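Local coordinates for protein glycoside hydrolase, family 11\:clostridium cellulosome enzyme, dockerin type i\:polysaccharide (Clostridium thermocellum, PDB 2C71) that acts as a metal-dependent family 4 acetyl xylan esterase, removing acetyl groups from xylan, probably as part of plant cell-wall degradation, at residues Phe11-Asp16 with Asp156-Pro161; Leu19-Leu24 with Ile51-Asn56; Ala126-Pro131 with Ile152-Val157; Glu136-Ala141 with His162-Ala167. All blocks are in the same frame, centred on the assembly; numbering follows the deposited sequence. Where two conformers were deposited one is given.

Contact 1. Residues Phe11-Asp16 with Asp156-Pro161; sequences FDDGPD and DVQPEP. With MG (magnesium ion), chain B.
At the edge of the Phe11 ring, close to its plane, lies the backbone N of Asp156, 4.0 Å from CD1; the ring of Phe36, from strand 35-38, meets it with the two planes only slightly inclined. The other flat pair is the carboxylate of Asp13 and the amide of Gln158, whose planes stand 42° apart. Here Gln158 NE2 comes to 3.0 Å from Asp13 OD2, the amide being folded back by a bend at chi2 (-69°). Asp13 OD1 binds the magnesium ion at 2.1 Å, and OD2 takes a hydrogen bond from water 3 of the metal shell. His64 and three further waters complete that shell. FDDG, on the strand 6-12 segment that carries the metal ligand Asp13, matches the aspartate-containing motif characteristic of NodB-type deacetylases. The Asp12 carboxylate forms a salt bridge with Arg102 through OD1, while water 2 ties its OD2 to the metal shell. The Asp12 carbonyl is used across the contact: Asp156 N donates to Asp12 O at 3.1 Å with a bent N-H angle of 137°. Asp156 OD1 stands only 2.6 Å from Asp12 O, and its OD2 is bonded to Thr20 OG1 on helix 17-30. Water 1 takes the N-H of Gly14 and lies near both Phe11 O and Asp156 OD1. Val157 supplies the apolar part, its CG2 packing at 3.5 Å on Gly14 CA and at 3.6 Å on Asp16 CB, just past the cis peptide before Pro15.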
loop_
_atom_site.group_PDB
_atom_site.type_symbol
_atom_site.label_atom_id
_atom_site.label_comp_id
_atom_site.label_asym_id
_atom_site.label_seq_id
_atom_site.Cartn_x
_atom_site.Cartn_y
_atom_site.Cartn_z
ATOM N N PHE A 11 1.561 1.435 1.970
ATOM C CA PHE A 11 2.810 0.825 2.422
ATOM C C PHE A 11 2.945 -0.567 1.843
ATOM O O PHE A 11 2.089 -1.415 2.054
ATOM C CB PHE A 11 2.823 0.711 3.941
ATOM C CG PHE A 11 2.790 2.036 4.638
ATOM C CD1 PHE A 11 3.971 2.755 4.825
ATOM C CD2 PHE A 11 1.596 2.589 5.106
ATOM C CE1 PHE A 11 3.950 4.017 5.421
ATOM C CE2 PHE A 11 1.587 3.836 5.701
ATOM C CZ PHE A 11 2.752 4.529 5.839
ATOM N N ASP A 12 4.043 -0.811 1.133
ATOM C CA ASP A 12 4.306 -2.122 0.544
ATOM C C ASP A 12 5.169 -3.004 1.447
ATOM O O ASP A 12 5.900 -2.503 2.304
ATOM C CB ASP A 12 4.969 -1.970 -0.826
ATOM C CG ASP A 12 3.989 -1.546 -1.903
ATOM O OD1 ASP A 12 2.770 -1.536 -1.631
ATOM O OD2 ASP A 12 4.440 -1.224 -3.023
ATOM N N ASP A 13 5.212 -4.291 1.117
ATOM C CA ASP A 13 6.294 -5.276 1.318
ATOM C C ASP A 13 6.234 -6.036 2.641
ATOM O O ASP A 13 7.047 -6.949 2.865
ATOM C CB ASP A 13 7.724 -4.735 1.144
ATOM C CG ASP A 13 8.150 -4.536 -0.323
ATOM O OD1 ASP A 13 7.315 -4.625 -1.259
ATOM O OD2 ASP A 13 9.371 -4.274 -0.515
ATOM N N GLY A 14 5.270 -5.686 3.502
ATOM C CA GLY A 14 5.076 -6.373 4.757
ATOM C C GLY A 14 4.020 -7.469 4.676
ATOM O O GLY A 14 3.625 -7.884 3.590
ATOM N N PRO A 15 3.592 -8.005 5.837
ATOM C CA PRO A 15 3.869 -7.495 7.179
ATOM C C PRO A 15 5.155 -8.005 7.783
ATOM O O PRO A 15 5.577 -9.137 7.515
ATOM C CB PRO A 15 2.678 -8.103 7.978
ATOM C CG PRO A 15 2.406 -9.403 7.277
ATOM C CD PRO A 15 2.545 -9.068 5.831
ATOM N N ASP A 16 5.717 -7.202 8.664
ATOM C CA ASP A 16 6.832 -7.607 9.530
ATOM C C ASP A 16 6.482 -7.183 10.935
ATOM O O ASP A 16 6.180 -6.011 11.169
ATOM C CB ASP A 16 8.110 -6.926 9.041
ATOM C CG ASP A 16 9.349 -7.302 9.827
ATOM O OD1 ASP A 16 9.556 -6.805 10.936
ATOM O OD2 ASP A 16 10.113 -8.125 9.301
ATOM N N ASP A 156 6.583 -0.176 4.291
ATOM C CA ASP A 156 6.736 -0.413 5.742
ATOM C C ASP A 156 7.930 -1.279 6.004
ATOM O O ASP A 156 8.520 -1.197 7.095
ATOM C CB ASP A 156 5.489 -0.878 6.460
ATOM C CG ASP A 156 4.821 -2.081 5.834
ATOM O OD1 ASP A 156 4.691 -2.132 4.595
ATOM O OD2 ASP A 156 4.315 -2.919 6.653
ATOM N N VAL A 157 8.326 -2.139 5.065
ATOM C CA VAL A 157 9.370 -3.107 5.286
ATOM C C VAL A 157 10.416 -2.983 4.166
ATOM O O VAL A 157 10.090 -3.099 2.987
ATOM C CB VAL A 157 8.766 -4.542 5.300
ATOM C CG1 VAL A 157 9.857 -5.556 5.631
ATOM C CG2 VAL A 157 7.648 -4.639 6.360
ATOM N N GLN A 158 11.661 -2.761 4.566
ATOM C CA GLN A 158 12.857 -2.709 3.694
ATOM C C GLN A 158 14.034 -3.031 4.588
ATOM O O GLN A 158 13.976 -2.873 5.801
ATOM C CB GLN A 158 13.085 -1.313 3.128
ATOM C CG GLN A 158 12.187 -0.956 1.953
ATOM C CD GLN A 158 12.541 -1.738 0.761
ATOM O OE1 GLN A 158 13.690 -1.576 0.198
ATOM N NE2 GLN A 158 11.634 -2.546 0.284
ATOM N N PRO A 159 15.164 -3.431 3.985
ATOM C CA PRO A 159 16.417 -3.517 4.751
ATOM C C PRO A 159 16.733 -2.174 5.408
ATOM O O PRO A 159 16.491 -1.116 4.838
ATOM C CB PRO A 159 17.467 -3.916 3.684
ATOM C CG PRO A 159 16.645 -4.638 2.603
ATOM C CD PRO A 159 15.353 -3.824 2.569
ATOM N N GLU A 160 17.335 -2.254 6.589
ATOM C CA GLU A 160 17.654 -1.039 7.349
ATOM C C GLU A 160 19.027 -0.488 7.032
ATOM O O GLU A 160 19.880 -1.206 6.503
ATOM C CB GLU A 160 17.473 -1.307 8.811
ATOM C CG GLU A 160 16.001 -1.629 9.079
ATOM C CD GLU A 160 15.686 -1.929 10.514
ATOM O OE1 GLU A 160 15.465 -0.983 11.295
ATOM O OE2 GLU A 160 15.631 -3.128 10.847
ATOM N N PRO A 161 19.262 0.798 7.302
ATOM C CA PRO A 161 18.338 1.794 7.864
ATOM C C PRO A 161 17.077 2.006 7.056
ATOM O O PRO A 161 17.145 2.075 5.836
ATOM C CB PRO A 161 19.164 3.075 7.957
ATOM C CG PRO A 161 20.556 2.635 7.957
ATOM C CD PRO A 161 20.606 1.371 7.151
HETATM MG MG MG B . 7.431 -4.280 -3.334
HETATM O O HOH W 1 2.994 -3.921 3.481
HETATM O O HOH W 2 7.209 -2.257 -3.173
HETATM O O HOH W 3 9.486 -4.012 -3.146
HETATM O O HOH W 4 7.835 -6.207 -3.885
HETATM O O HOH W 5 7.521 -3.755 -5.459
#

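Contact 2. Residues Leu19-Leu24 with Ile51-Asn56; sequences LTARVL and IRRMVN
Leu24 CB sits over the centre of one face of the Arg53 guanidinium, 3.6 Å from CZ. The two side chains slide past each other in opposite directions, which brings Leu24 CD1 to 3.8 Å from Arg53 CD, so the leucine covers both the flat tip and the aliphatic shaft. Ala21 CB, one helical turn earlier, approaches Arg53 NH1 obliquely at 3.9 Å. Deeper in, the methyl groups of Thr20 and Met54 meet, CG2 to CE at 3.6 Å, with the side chains crossing at about a right angle; looser packing of Leu24 CD2 on Met54 CG, 4.3 Å, lies beside them. These are consecutive helices, linked through strand 35-38 as a beta-alpha-beta-alpha run, as in the distorted beta/alpha barrel of NodB-type deacetylases. Their segments run almost parallel, 14° between directions, with axes 11.3 Å apart, and long side chains have to span that distance. Arg53 does so fully stretched, CG anti to the backbone N (chi1 178°). Its NH2 reaches salt bridges with Asp25 and Asp28 on the first helix, which fix the guanidinium across Leu24. Ile50, just before the second segment, also touches Thr20, Ala21 and Leu24, while Phe36 of the sheet touches Leu24 and Met54.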
loop_
_atom_site.group_PDB
_atom_site.type_symbol
_atom_site.label_atom_id
_atom_site.label_comp_id
_atom_site.label_asym_id
_atom_site.label_seq_id
_atom_site.Cartn_x
_atom_site.Cartn_y
_atom_site.Cartn_z
ATOM N N LEU A 19 8.934 -4.161 11.967
ATOM C CA LEU A 19 8.969 -2.950 11.153
ATOM C C LEU A 19 7.550 -2.380 10.880
ATOM O O LEU A 19 7.369 -1.170 10.870
ATOM C CB LEU A 19 9.718 -3.155 9.819
ATOM C CG LEU A 19 11.233 -2.862 9.910
ATOM C CD1 LEU A 19 11.971 -3.806 10.804
ATOM C CD2 LEU A 19 11.825 -2.778 8.520
ATOM N N THR A 20 6.579 -3.253 10.652
ATOM C CA THR A 20 5.221 -2.788 10.398
ATOM C C THR A 20 4.652 -2.121 11.630
ATOM O O THR A 20 3.925 -1.129 11.552
ATOM C CB THR A 20 4.339 -3.924 9.889
ATOM O OG1 THR A 20 4.933 -4.479 8.704
ATOM C CG2 THR A 20 2.907 -3.468 9.634
ATOM N N ALA A 21 4.958 -2.672 12.825
ATOM C CA ALA A 21 4.488 -2.061 14.073
ATOM C C ALA A 21 5.023 -0.657 14.231
ATOM O O ALA A 21 4.326 0.199 14.783
ATOM C CB ALA A 21 4.809 -2.918 15.278
ATOM N N ARG A 22 6.235 -0.364 13.747
ATOM C CA ARG A 22 6.727 1.010 13.820
ATOM C C ARG A 22 5.847 1.965 13.055
ATOM O O ARG A 22 5.583 3.094 13.498
ATOM C CB ARG A 22 8.170 1.102 13.319
ATOM C CG ARG A 22 9.168 0.328 14.088
ATOM C CD ARG A 22 10.528 0.446 13.407
ATOM N NE ARG A 22 11.444 -0.415 14.104
ATOM C CZ ARG A 22 12.592 -0.788 13.603
ATOM N NH1 ARG A 22 12.947 -0.441 12.354
ATOM N NH2 ARG A 22 13.392 -1.535 14.347
ATOM N N VAL A 23 5.404 1.552 11.857
ATOM C CA VAL A 23 4.497 2.377 11.057
ATOM C C VAL A 23 3.150 2.480 11.761
ATOM O O VAL A 23 2.600 3.587 11.885
ATOM C CB VAL A 23 4.348 1.831 9.648
ATOM C CG1 VAL A 23 3.221 2.520 8.879
ATOM C CG2 VAL A 23 5.673 1.998 8.858
ATOM N N LEU A 24 2.574 1.358 12.210
ATOM C CA LEU A 24 1.264 1.391 12.860
ATOM C C LEU A 24 1.290 2.297 14.092
ATOM O O LEU A 24 0.294 2.970 14.368
ATOM C CB LEU A 24 0.793 -0.018 13.208
ATOM C CG LEU A 24 0.404 -0.875 11.990
ATOM C CD1 LEU A 24 0.286 -2.348 12.393
ATOM C CD2 LEU A 24 -0.910 -0.407 11.367
ATOM N N ILE A 51 -1.624 -8.219 11.194
ATOM C CA ILE A 51 -2.581 -8.093 10.062
ATOM C C ILE A 51 -3.942 -7.683 10.608
ATOM O O ILE A 51 -4.594 -6.773 10.080
ATOM C CB ILE A 51 -2.607 -9.435 9.280
ATOM C CG1 ILE A 51 -1.358 -9.563 8.409
ATOM C CG2 ILE A 51 -3.870 -9.635 8.492
ATOM C CD1 ILE A 51 -1.362 -8.698 7.152
ATOM N N ARG A 52 -4.395 -8.337 11.685
ATOM C CA ARG A 52 -5.691 -8.013 12.253
ATOM C C ARG A 52 -5.671 -6.619 12.871
ATOM O O ARG A 52 -6.686 -5.896 12.795
ATOM C CB ARG A 52 -6.122 -9.144 13.219
ATOM C CG ARG A 52 -7.567 -9.090 13.708
ATOM C CD ARG A 52 -8.625 -9.119 12.634
ATOM N NE ARG A 52 -8.979 -10.433 12.096
ATOM C CZ ARG A 52 -10.236 -10.913 11.987
ATOM N NH1 ARG A 52 -11.307 -10.245 12.413
ATOM N NH2 ARG A 52 -10.449 -12.053 11.377
ATOM N N ARG A 53 -4.553 -6.235 13.489
ATOM C CA ARG A 53 -4.416 -4.889 14.009
ATOM C C ARG A 53 -4.679 -3.851 12.932
ATOM O O ARG A 53 -5.277 -2.790 13.206
ATOM C CB ARG A 53 -2.999 -4.688 14.586
ATOM C CG ARG A 53 -2.726 -3.294 15.125
ATOM C CD ARG A 53 -1.364 -3.175 15.757
ATOM N NE ARG A 53 -1.082 -1.777 16.064
ATOM C CZ ARG A 53 0.092 -1.306 16.460
ATOM N NH1 ARG A 53 1.165 -2.067 16.498
ATOM N NH2 ARG A 53 0.214 -0.001 16.739
ATOM N N MET A 54 -4.239 -4.111 11.689
ATOM C CA MET A 54 -4.511 -3.172 10.597
ATOM C C MET A 54 -5.996 -2.921 10.480
ATOM O O MET A 54 -6.472 -1.776 10.502
ATOM C CB MET A 54 -3.957 -3.721 9.283
ATOM C CG MET A 54 -2.438 -3.802 9.256
ATOM S SD MET A 54 -1.905 -4.696 7.786
ATOM C CE MET A 54 -0.131 -4.659 8.099
ATOM N N VAL A 55 -6.753 -4.020 10.325
ATOM C CA VAL A 55 -8.210 -3.965 10.186
ATOM C C VAL A 55 -8.845 -3.268 11.391
ATOM O O VAL A 55 -9.684 -2.365 11.252
ATOM C CB VAL A 55 -8.829 -5.388 9.999
ATOM C CG1 VAL A 55 -10.333 -5.303 9.847
ATOM C CG2 VAL A 55 -8.245 -6.108 8.803
ATOM N N ASN A 56 -8.403 -3.670 12.562
ATOM C CA ASN A 56 -9.003 -3.180 13.806
ATOM C C ASN A 56 -8.894 -1.650 13.942
ATOM O O ASN A 56 -9.722 -1.042 14.569
ATOM C CB ASN A 56 -8.322 -3.806 15.022
ATOM C CG ASN A 56 -8.569 -5.312 15.150
ATOM O OD1 ASN A 56 -9.479 -5.874 14.516
ATOM N ND2 ASN A 56 -7.768 -5.961 16.008
#

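Contact 3. Residues Ala126-Pro131 with Ile152-Val157; sequences ANDWIP and ILLHDV
Asp128, in an irregular loop, passes alongside the end of strand 151-155, its CA coming within 6.4 Å of the CA of Leu154. Its carboxylate reaches across and holds His155, the residue after Leu154, by two bonds. OD1 accepts from the ring nitrogen His155 ND1 at 2.8 Å, a nearly straight bond (164°) that lies in the imidazole plane but meets the carboxylate on its syn side, 29° out of plane. OD2 takes the backbone N of His155 at 2.9 Å through its syn lone pair, and is also bonded to Thr164 OG1. Asp128 CG stands between its own backbone N and carbonyl carbon (chi1 85°), the crowded position, to face the strand. Held at both ring and backbone, His155 has its rotation fixed, with NE2 turned toward the metal pocket and the side chain, at its nearest, about 4 Å from the magnesium ion. The LLHD sequence here fits the conserved histidine motif at the end of a strand in NodB-type deacetylases. Trp129 flanks the ring: CE3 comes obliquely to 3.9 Å from His155 CE1, and Trp129 CB lies above one imidazole face toward its rim. Water 6 bridges loop and strand, accepting from Ala126 N and donating to Asp128 OD1 and Leu153 O, both at 2.7 Å. On the apolar side, Leu154 CD2 packs at 3.8 Å on Ala126 CB and lies against Asp128 CG.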
loop_
_atom_site.group_PDB
_atom_site.type_symbol
_atom_site.label_atom_id
_atom_site.label_comp_id
_atom_site.label_asym_id
_atom_site.label_seq_id
_atom_site.Cartn_x
_atom_site.Cartn_y
_atom_site.Cartn_z
ATOM N N ALA A 126 9.057 7.826 -3.195
ATOM C CA ALA A 126 9.804 8.744 -2.350
ATOM C C ALA A 126 11.206 8.236 -2.020
ATOM O O ALA A 126 11.796 8.624 -1.019
ATOM C CB ALA A 126 9.046 9.064 -1.080
ATOM N N ASN A 127 11.734 7.326 -2.851
ATOM C CA ASN A 127 13.089 6.816 -2.706
ATOM C C ASN A 127 13.311 6.162 -1.338
ATOM O O ASN A 127 14.439 6.098 -0.852
ATOM C CB ASN A 127 14.134 7.883 -3.027
ATOM C CG ASN A 127 14.045 8.387 -4.440
ATOM O OD1 ASN A 127 14.316 9.556 -4.703
ATOM N ND2 ASN A 127 13.687 7.538 -5.362
ATOM N N ASP A 128 12.243 5.586 -0.748
ATOM C CA ASP A 128 12.357 5.071 0.611
ATOM C C ASP A 128 12.765 3.624 0.675
ATOM O O ASP A 128 12.750 3.029 1.757
ATOM C CB ASP A 128 11.090 5.347 1.432
ATOM C CG ASP A 128 9.999 4.322 1.252
ATOM O OD1 ASP A 128 9.793 3.906 0.096
ATOM O OD2 ASP A 128 9.353 3.964 2.280
ATOM N N TRP A 129 13.201 3.077 -0.452
ATOM C CA TRP A 129 13.890 1.781 -0.538
ATOM C C TRP A 129 15.408 1.946 -0.563
ATOM O O TRP A 129 16.126 0.952 -0.714
ATOM C CB TRP A 129 13.397 0.988 -1.737
ATOM C CG TRP A 129 13.729 1.662 -3.043
ATOM C CD1 TRP A 129 14.815 1.448 -3.818
ATOM C CD2 TRP A 129 12.957 2.674 -3.696
ATOM N NE1 TRP A 129 14.777 2.289 -4.919
ATOM C CE2 TRP A 129 13.636 3.036 -4.866
ATOM C CE3 TRP A 129 11.701 3.259 -3.432
ATOM C CZ2 TRP A 129 13.127 4.013 -5.760
ATOM C CZ3 TRP A 129 11.205 4.207 -4.322
ATOM C CH2 TRP A 129 11.923 4.571 -5.429
ATOM N N ILE A 130 15.886 3.181 -0.469
ATOM C CA ILE A 130 17.315 3.504 -0.568
ATOM C C ILE A 130 17.792 3.869 0.837
ATOM O O ILE A 130 17.433 4.952 1.350
ATOM C CB ILE A 130 17.525 4.660 -1.571
ATOM C CG1 ILE A 130 16.941 4.254 -2.934
ATOM C CG2 ILE A 130 19.009 5.012 -1.637
ATOM C CD1 ILE A 130 17.052 5.359 -4.019
ATOM N N PRO A 131 18.438 2.940 1.570
ATOM C CA PRO A 131 18.772 3.201 2.986
ATOM C C PRO A 131 19.613 4.412 3.286
ATOM O O PRO A 131 19.631 4.876 4.424
ATOM C CB PRO A 131 19.488 1.919 3.457
ATOM C CG PRO A 131 18.927 0.868 2.644
ATOM C CD PRO A 131 18.712 1.530 1.222
ATOM N N ILE A 152 0.206 7.741 -2.311
ATOM C CA ILE A 152 1.615 7.815 -1.893
ATOM C C ILE A 152 2.112 6.394 -1.672
ATOM O O ILE A 152 1.528 5.651 -0.870
ATOM C CB ILE A 152 1.740 8.580 -0.565
ATOM C CG1 ILE A 152 1.151 10.004 -0.643
ATOM C CG2 ILE A 152 3.208 8.619 -0.141
ATOM C CD1 ILE A 152 0.935 10.628 0.685
ATOM N N LEU A 153 3.155 5.993 -2.385
ATOM C CA LEU A 153 3.762 4.658 -2.313
ATOM C C LEU A 153 5.007 4.750 -1.409
ATOM O O LEU A 153 6.038 5.321 -1.801
ATOM C CB LEU A 153 4.096 4.148 -3.682
ATOM C CG LEU A 153 4.552 2.677 -3.783
ATOM C CD1 LEU A 153 4.611 2.286 -5.260
ATOM C CD2 LEU A 153 5.858 2.348 -3.098
ATOM N N LEU A 154 4.904 4.217 -0.186
ATOM C CA LEU A 154 5.997 4.007 0.735
ATOM C C LEU A 154 6.133 2.516 1.021
ATOM O O LEU A 154 5.323 1.708 0.596
ATOM C CB LEU A 154 5.773 4.821 2.034
ATOM C CG LEU A 154 5.796 6.326 1.853
ATOM C CD1 LEU A 154 5.334 7.013 3.154
ATOM C CD2 LEU A 154 7.227 6.816 1.456
ATOM N N HIS A 155 7.180 2.162 1.769
ATOM C CA HIS A 155 7.396 0.770 2.197
ATOM C C HIS A 155 7.367 0.737 3.714
ATOM O O HIS A 155 8.107 1.483 4.379
ATOM C CB HIS A 155 8.780 0.278 1.736
ATOM C CG HIS A 155 8.899 0.192 0.245
ATOM N ND1 HIS A 155 9.068 1.293 -0.566
ATOM C CD2 HIS A 155 8.799 -0.875 -0.586
ATOM C CE1 HIS A 155 9.073 0.902 -1.832
ATOM N NE2 HIS A 155 8.903 -0.410 -1.871
ATOM N N ASP A 156 6.583 -0.176 4.291
ATOM C CA ASP A 156 6.736 -0.413 5.742
ATOM C C ASP A 156 7.930 -1.279 6.004
ATOM O O ASP A 156 8.520 -1.197 7.095
ATOM C CB ASP A 156 5.489 -0.878 6.460
ATOM C CG ASP A 156 4.821 -2.081 5.834
ATOM O OD1 ASP A 156 4.691 -2.132 4.595
ATOM O OD2 ASP A 156 4.315 -2.919 6.653
ATOM N N VAL A 157 8.326 -2.139 5.065
ATOM C CA VAL A 157 9.370 -3.107 5.286
ATOM C C VAL A 157 10.416 -2.983 4.166
ATOM O O VAL A 157 10.090 -3.099 2.987
ATOM C CB VAL A 157 8.766 -4.542 5.300
ATOM C CG1 VAL A 157 9.857 -5.556 5.631
ATOM C CG2 VAL A 157 7.648 -4.639 6.360
HETATM O O HOH W 6 8.729 5.191 -2.086
#

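Contact 4. Residues Glu136-Ala141 with His162-Ala167; sequences EQRAAA and HPTPEA
Arg138 starts from helix 135-145 with its CB against Ala167 CB, 3.9 Å away. CG is anti to the carbonyl carbon (chi1 -68°), and from there the chain runs extended to NE across the start of helix 164-177. CD passes 3.8 Å from Thr164 OG1. NE lies 3.9 Å from Pro163 CG, while its N-H goes to Thr133 OG1. Pro163 CD lies over the centre of one guanidinium face, 3.6 Å from CZ. NH1 donates to Thr164 OG1 at 2.9 Å, a bent bond (136°) with the hydroxyl somewhat tilted from the guanidinium plane; that oxygen also serves Asp128. His162 ND1, also near the guanidinium plane but in another direction from NH1, stands 3.0 Å from it; the ring is turned 67° to the guanidinium and held from its far nitrogen, NE2, by His155 O. NH2 bonds Ile130 O and water 7, which in turn bonds His162 ND1. The buried cation is thus surrounded by polar partners along its edge and by proline on a face. Beside this, the small side chain of Ala139 lets the helices come close: its CB lies 3.7 Å from Ala167 O. Pro163 is the N-cap residue of helix 164-177. Through Thr164 and His162 the contact forms a second layer behind Asp128 and His155, packing together the helices that precede and follow strand 151-155, an alpha-beta-alpha unit consistent with the NodB-type beta/alpha fold.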
loop_
_atom_site.group_PDB
_atom_site.type_symbol
_atom_site.label_atom_id
_atom_site.label_comp_id
_atom_site.label_asym_id
_atom_site.label_seq_id
_atom_site.Cartn_x
_atom_site.Cartn_y
_atom_site.Cartn_z
ATOM N N GLU A 136 14.062 13.003 6.692
ATOM C CA GLU A 136 13.747 14.315 6.156
ATOM C C GLU A 136 13.657 14.301 4.631
ATOM O O GLU A 136 12.761 14.940 4.053
ATOM C CB GLU A 136 14.761 15.346 6.653
ATOM C CG GLU A 136 14.995 16.578 5.854
ATOM C CD GLU A 136 16.100 17.394 6.513
ATOM O OE1 GLU A 136 17.302 17.081 6.388
ATOM O OE2 GLU A 136 15.742 18.353 7.193
ATOM N N GLN A 137 14.556 13.544 3.972
ATOM C CA GLN A 137 14.530 13.451 2.520
ATOM C C GLN A 137 13.301 12.696 2.023
ATOM O O GLN A 137 12.685 13.086 1.027
ATOM C CB GLN A 137 15.810 12.793 2.010
ATOM C CG GLN A 137 17.011 13.707 2.190
ATOM C CD GLN A 137 18.355 13.031 1.978
ATOM O OE1 GLN A 137 18.517 11.821 2.165
ATOM N NE2 GLN A 137 19.327 13.836 1.488
ATOM N N ARG A 138 12.934 11.621 2.714
ATOM C CA ARG A 138 11.741 10.867 2.336
ATOM C C ARG A 138 10.512 11.743 2.464
ATOM O O ARG A 138 9.626 11.766 1.602
ATOM C CB ARG A 138 11.648 9.613 3.209
ATOM C CG ARG A 138 12.767 8.610 2.885
ATOM C CD ARG A 138 12.936 7.573 3.959
ATOM N NE ARG A 138 14.090 6.721 3.624
ATOM C CZ ARG A 138 14.200 5.422 3.781
ATOM N NH1 ARG A 138 13.249 4.737 4.350
ATOM N NH2 ARG A 138 15.292 4.819 3.339
ATOM N N ALA A 139 10.432 12.477 3.578
ATOM C CA ALA A 139 9.304 13.377 3.788
ATOM C C ALA A 139 9.244 14.468 2.736
ATOM O O ALA A 139 8.166 14.770 2.215
ATOM C CB ALA A 139 9.389 13.987 5.198
ATOM N N ALA A 140 10.393 15.081 2.408
ATOM C CA ALA A 140 10.424 16.145 1.405
ATOM C C ALA A 140 9.922 15.626 0.066
ATOM O O ALA A 140 9.213 16.337 -0.669
ATOM C CB ALA A 140 11.804 16.752 1.312
ATOM N N ALA A 141 10.286 14.389 -0.257
ATOM C CA ALA A 141 9.899 13.783 -1.526
ATOM C C ALA A 141 8.384 13.632 -1.622
ATOM O O ALA A 141 7.791 13.888 -2.669
ATOM C CB ALA A 141 10.580 12.434 -1.699
ATOM N N HIS A 162 15.940 2.140 7.753
ATOM C CA HIS A 162 14.683 2.344 7.080
ATOM C C HIS A 162 13.824 3.365 7.849
ATOM O O HIS A 162 12.826 2.995 8.487
ATOM C CB HIS A 162 13.905 1.036 6.910
ATOM C CG HIS A 162 12.744 1.199 5.986
ATOM N ND1 HIS A 162 12.819 1.763 4.715
ATOM C CD2 HIS A 162 11.466 0.813 6.154
ATOM C CE1 HIS A 162 11.610 1.727 4.165
ATOM N NE2 HIS A 162 10.773 1.159 5.024
ATOM N N PRO A 163 14.183 4.649 7.761
ATOM C CA PRO A 163 13.494 5.673 8.574
ATOM C C PRO A 163 12.186 6.165 7.965
ATOM O O PRO A 163 11.816 7.345 8.126
ATOM C CB PRO A 163 14.522 6.797 8.656
ATOM C CG PRO A 163 15.260 6.676 7.318
ATOM C CD PRO A 163 15.419 5.182 7.152
ATOM N N THR A 164 11.410 5.286 7.338
ATOM C CA THR A 164 10.080 5.665 6.870
ATOM C C THR A 164 9.111 6.026 8.010
ATOM O O THR A 164 8.400 7.027 7.901
ATOM C CB THR A 164 9.571 4.655 5.871
ATOM O OG1 THR A 164 10.352 4.810 4.670
ATOM C CG2 THR A 164 8.060 4.824 5.595
ATOM N N PRO A 165 9.114 5.285 9.131
ATOM C CA PRO A 165 8.230 5.732 10.246
ATOM C C PRO A 165 8.550 7.174 10.655
ATOM O O PRO A 165 7.638 7.983 10.871
ATOM C CB PRO A 165 8.506 4.710 11.365
ATOM C CG PRO A 165 8.955 3.458 10.619
ATOM C CD PRO A 165 9.764 3.994 9.442
ATOM N N GLU A 166 9.844 7.475 10.803
ATOM C CA GLU A 166 10.246 8.820 11.208
ATOM C C GLU A 166 9.857 9.869 10.164
ATOM O O GLU A 166 9.514 11.017 10.506
ATOM C CB GLU A 166 11.747 8.792 11.525
ATOM C CG GLU A 166 12.080 7.974 12.787
ATOM C CD GLU A 166 11.836 6.460 12.700
ATOM O OE1 GLU A 166 12.135 5.796 11.674
ATOM O OE2 GLU A 166 11.319 5.929 13.713
ATOM N N ALA A 167 9.868 9.511 8.886
ATOM C CA ALA A 167 9.402 10.423 7.845
ATOM C C ALA A 167 7.959 10.827 8.089
ATOM O O ALA A 167 7.555 11.952 7.758
ATOM C CB ALA A 167 9.577 9.813 6.482
HETATM O O HOH W 7 15.418 1.955 3.534
#

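Overall arrangement
From the N terminus, strand 6-12 leads into contact 1, which closes a long loop by returning at 156-161. Nested inside that loop, contact 2 closes a short one, pairing helices 17-30 and 45-56 beside strand 35-38. Contact 3 opens much later, after contact 2 has closed, and its second segment, 152-157, overlaps that of contact 1 at Asp156 and Val157; strands 6-12 and 151-155 are sheet neighbours there. Contact 4 starts at 136-141 and ends at 162-167, so it crosses both contacts 1 and 3. Centres of contacts 3 and 4 are about 8 Å apart, and helix 17-30 touches contacts 1 and 4, linking contact 2 to the others.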